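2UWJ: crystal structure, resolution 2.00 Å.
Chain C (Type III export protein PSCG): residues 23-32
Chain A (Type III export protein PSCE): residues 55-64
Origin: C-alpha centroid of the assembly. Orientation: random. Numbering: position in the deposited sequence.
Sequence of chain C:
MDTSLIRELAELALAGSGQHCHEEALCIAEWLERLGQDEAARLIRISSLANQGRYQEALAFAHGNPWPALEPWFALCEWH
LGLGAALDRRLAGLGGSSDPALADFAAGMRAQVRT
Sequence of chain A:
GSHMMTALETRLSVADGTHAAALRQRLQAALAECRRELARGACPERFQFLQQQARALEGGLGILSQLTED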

# COMPACT_ATOMS: atom_id res chain seq x y z
N GLU C 23 21.97 3.70 -9.85
CA GLU C 23 22.41 2.70 -10.83
C GLU C 23 21.54 1.44 -10.68
O GLU C 23 21.14 0.81 -11.68
CB GLU C 23 23.84 2.27 -10.55
CG GLU C 23 24.89 3.32 -10.84
CD GLU C 23 26.30 2.78 -10.54
OE1 GLU C 23 26.62 1.66 -11.02
OE2 GLU C 23 27.07 3.48 -9.83
N GLU C 24 21.32 1.03 -9.44
CA GLU C 24 20.48 -0.13 -9.19
C GLU C 24 19.05 0.07 -9.70
O GLU C 24 18.51 -0.81 -10.39
CB GLU C 24 20.44 -0.47 -7.68
CG GLU C 24 21.84 -0.83 -7.09
CD GLU C 24 22.69 0.40 -6.69
OE1 GLU C 24 22.28 1.55 -6.89
OE2 GLU C 24 23.80 0.19 -6.18
N ALA C 25 18.46 1.23 -9.41
CA ALA C 25 17.09 1.50 -9.82
C ALA C 25 16.99 1.47 -11.33
O ALA C 25 16.05 0.91 -11.90
CB ALA C 25 16.59 2.91 -9.29
N LEU C 26 17.98 2.08 -11.98
CA LEU C 26 18.01 2.13 -13.44
C LEU C 26 18.07 0.72 -14.07
O LEU C 26 17.37 0.45 -15.06
CB LEU C 26 19.18 2.96 -13.93
CG LEU C 26 19.28 3.09 -15.47
CD1 LEU C 26 18.02 3.79 -15.98
CD2 LEU C 26 20.56 3.88 -15.91
N CYS C 27 18.93 -0.16 -13.54
CA CYS C 27 19.01 -1.53 -14.08
C CYS C 27 17.66 -2.19 -13.95
O CYS C 27 17.22 -2.93 -14.83
CB CYS C 27 20.03 -2.37 -13.29
SG CYS C 27 21.75 -1.90 -13.56
N ILE C 28 16.96 -1.93 -12.84
CA ILE C 28 15.66 -2.56 -12.69
C ILE C 28 14.64 -1.97 -13.65
O ILE C 28 13.83 -2.70 -14.22
CB ILE C 28 15.14 -2.46 -11.22
CG1 ILE C 28 16.05 -3.37 -10.33
CG2 ILE C 28 13.63 -2.92 -11.16
CD1 ILE C 28 15.96 -3.11 -8.80
N ALA C 29 14.68 -0.66 -13.86
CA ALA C 29 13.73 -0.04 -14.78
C ALA C 29 13.90 -0.60 -16.20
O ALA C 29 12.91 -0.84 -16.90
CB ALA C 29 13.90 1.49 -14.81
N GLU C 30 15.14 -0.74 -16.65
CA GLU C 30 15.42 -1.26 -18.01
C GLU C 30 14.85 -2.67 -18.16
O GLU C 30 14.16 -3.01 -19.14
CB GLU C 30 16.93 -1.28 -18.29
CG GLU C 30 17.35 0.06 -18.65
CD GLU C 30 18.86 0.18 -18.88
OE1 GLU C 30 19.49 -0.88 -19.15
OE2 GLU C 30 19.38 1.33 -18.80
N TRP C 31 15.10 -3.49 -17.15
CA TRP C 31 14.55 -4.86 -17.14
C TRP C 31 13.00 -4.83 -17.13
O TRP C 31 12.38 -5.60 -17.86
CB TRP C 31 15.12 -5.58 -15.93
CG TRP C 31 14.52 -6.89 -15.65
CD1 TRP C 31 14.69 -8.07 -16.35
CD2 TRP C 31 13.72 -7.21 -14.52
NE1 TRP C 31 14.04 -9.10 -15.70
CE2 TRP C 31 13.44 -8.59 -14.58
CE3 TRP C 31 13.21 -6.45 -13.45
CZ2 TRP C 31 12.68 -9.23 -13.62
CZ3 TRP C 31 12.44 -7.09 -12.49
CH2 TRP C 31 12.18 -8.47 -12.58
N LEU C 32 12.36 -3.96 -16.33
CA LEU C 32 10.90 -3.86 -16.31
C LEU C 32 10.38 -3.48 -17.71
O LEU C 32 9.30 -3.92 -18.13
CB LEU C 32 10.41 -2.81 -15.29
CG LEU C 32 10.54 -3.26 -13.84
CD1 LEU C 32 10.36 -2.01 -12.95
CD2 LEU C 32 9.47 -4.36 -13.51
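Chain A, residues 55-64: RALEGGLGIL

Two helices can come unusually close when one of them presents small residues where they meet, and the pairing of PSCE with PSCG illustrates the principle. Residues 55-64 of chain A are helical throughout, part of a longer helix, and they lie across helix 23-32 of chain C in a broadly antiparallel sense: the N-to-C directions differ by 141° (signed crossing angle -141°), and the axes approach to 7.8 Å. The backbones are nearest where E24(C) faces G59(A), with CA of E24(C) 4.1 Å from CA of G59(A), and where CA of I28(C) lies 4.4 Å from CA of A56(A).

The shape of chain A explains this closeness. G59(A) has no side chain, and a CB there would point toward chain C and lie only 3.1 Å from O of E24(C), a tight fit. The bare glycine lets the backbone at E24(C) come close. The side chain of I28(C) is a separate feature, a knob sitting among A56(A), G59(A), G60(A) and I63(A). CG1 of I28(C) comes within 3.4 Å of O of A56(A), while its CD1 lies 3.8 Å from N of G60(A) and 4.0 Å from CD1 of I63(A).

The other contacts extend this fit along both helices. CB of A56(A), a small bump, rests 3.8 Å from CB of W31(C) and 4.0 Å from O of C27(C). Beside it, SG of C27(C) packs 3.9 Å from CB of R55(A). Further along, CB of E24(C) touches both O of G59(A) and CD1 of I63(A), each at 3.6 Å, although the end of the glutamate leads away. No hydrogen bond joins the two stretches; each helix keeps its backbone bonding internal, as when N of I63(A) donates to O of G59(A) at 2.8 Å. Here close packing, burying 404 Å² in all, makes the contact.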

# COMPACT_ATOMS: atom_id res chain seq x y z
N ARG A 55 21.59 -8.02 -13.82
CA ARG A 55 21.91 -6.73 -13.21
C ARG A 55 20.73 -6.20 -12.39
O ARG A 55 20.94 -5.51 -11.38
CB ARG A 55 22.32 -5.73 -14.29
CG ARG A 55 23.75 -6.01 -14.91
CD ARG A 55 23.97 -4.92 -15.96
NE ARG A 55 24.92 -5.28 -17.01
CZ ARG A 55 24.63 -5.34 -18.31
NH1 ARG A 55 23.40 -5.06 -18.78
NH2 ARG A 55 25.60 -5.66 -19.15
N ALA A 56 19.51 -6.49 -12.82
CA ALA A 56 18.31 -6.04 -12.06
C ALA A 56 18.28 -6.72 -10.71
O ALA A 56 18.00 -6.12 -9.70
CB ALA A 56 17.04 -6.39 -12.81
N LEU A 57 18.59 -8.02 -10.70
CA LEU A 57 18.61 -8.79 -9.46
C LEU A 57 19.74 -8.31 -8.54
O LEU A 57 19.53 -8.16 -7.32
CB LEU A 57 18.76 -10.28 -9.79
CG LEU A 57 17.50 -10.95 -10.34
CD1 LEU A 57 17.89 -12.40 -10.91
CD2 LEU A 57 16.47 -11.07 -9.21
N GLU A 58 20.93 -8.10 -9.11
CA GLU A 58 22.06 -7.59 -8.31
C GLU A 58 21.66 -6.20 -7.77
O GLU A 58 22.02 -5.85 -6.66
CB GLU A 58 23.31 -7.41 -9.16
CG GLU A 58 24.02 -8.71 -9.44
CD GLU A 58 25.08 -8.59 -10.51
OE1 GLU A 58 25.15 -7.54 -11.21
OE2 GLU A 58 25.83 -9.58 -10.66
N GLY A 59 20.96 -5.39 -8.58
CA GLY A 59 20.53 -4.09 -8.09
C GLY A 59 19.53 -4.24 -6.92
O GLY A 59 19.58 -3.49 -5.91
N GLY A 60 18.62 -5.19 -7.05
CA GLY A 60 17.66 -5.44 -5.97
C GLY A 60 18.34 -5.82 -4.66
O GLY A 60 17.94 -5.38 -3.58
N LEU A 61 19.37 -6.68 -4.75
CA LEU A 61 20.11 -7.13 -3.56
C LEU A 61 20.85 -5.94 -2.95
O LEU A 61 20.93 -5.79 -1.72
CB LEU A 61 21.11 -8.25 -3.94
CG LEU A 61 20.36 -9.58 -4.20
CD1 LEU A 61 21.25 -10.52 -5.03
CD2 LEU A 61 20.02 -10.25 -2.85
N GLY A 62 21.40 -5.10 -3.82
CA GLY A 62 22.11 -3.93 -3.34
C GLY A 62 21.12 -2.95 -2.67
O GLY A 62 21.40 -2.37 -1.64
N ILE A 63 19.95 -2.74 -3.24
CA ILE A 63 19.02 -1.83 -2.57
C ILE A 63 18.58 -2.47 -1.22
O ILE A 63 18.58 -1.80 -0.20
CB ILE A 63 17.82 -1.56 -3.47
CG1 ILE A 63 18.32 -0.72 -4.70
CG2 ILE A 63 16.65 -0.88 -2.61
CD1 ILE A 63 17.37 -0.72 -5.87
N LEU A 64 18.25 -3.76 -1.22
CA LEU A 64 17.80 -4.44 0.01
C LEU A 64 18.83 -4.30 1.14
O LEU A 64 18.49 -4.00 2.28
CB LEU A 64 17.54 -5.91 -0.25
CG LEU A 64 17.03 -6.71 0.97
CD1 LEU A 64 15.69 -6.09 1.55
CD2 LEU A 64 16.76 -8.17 0.47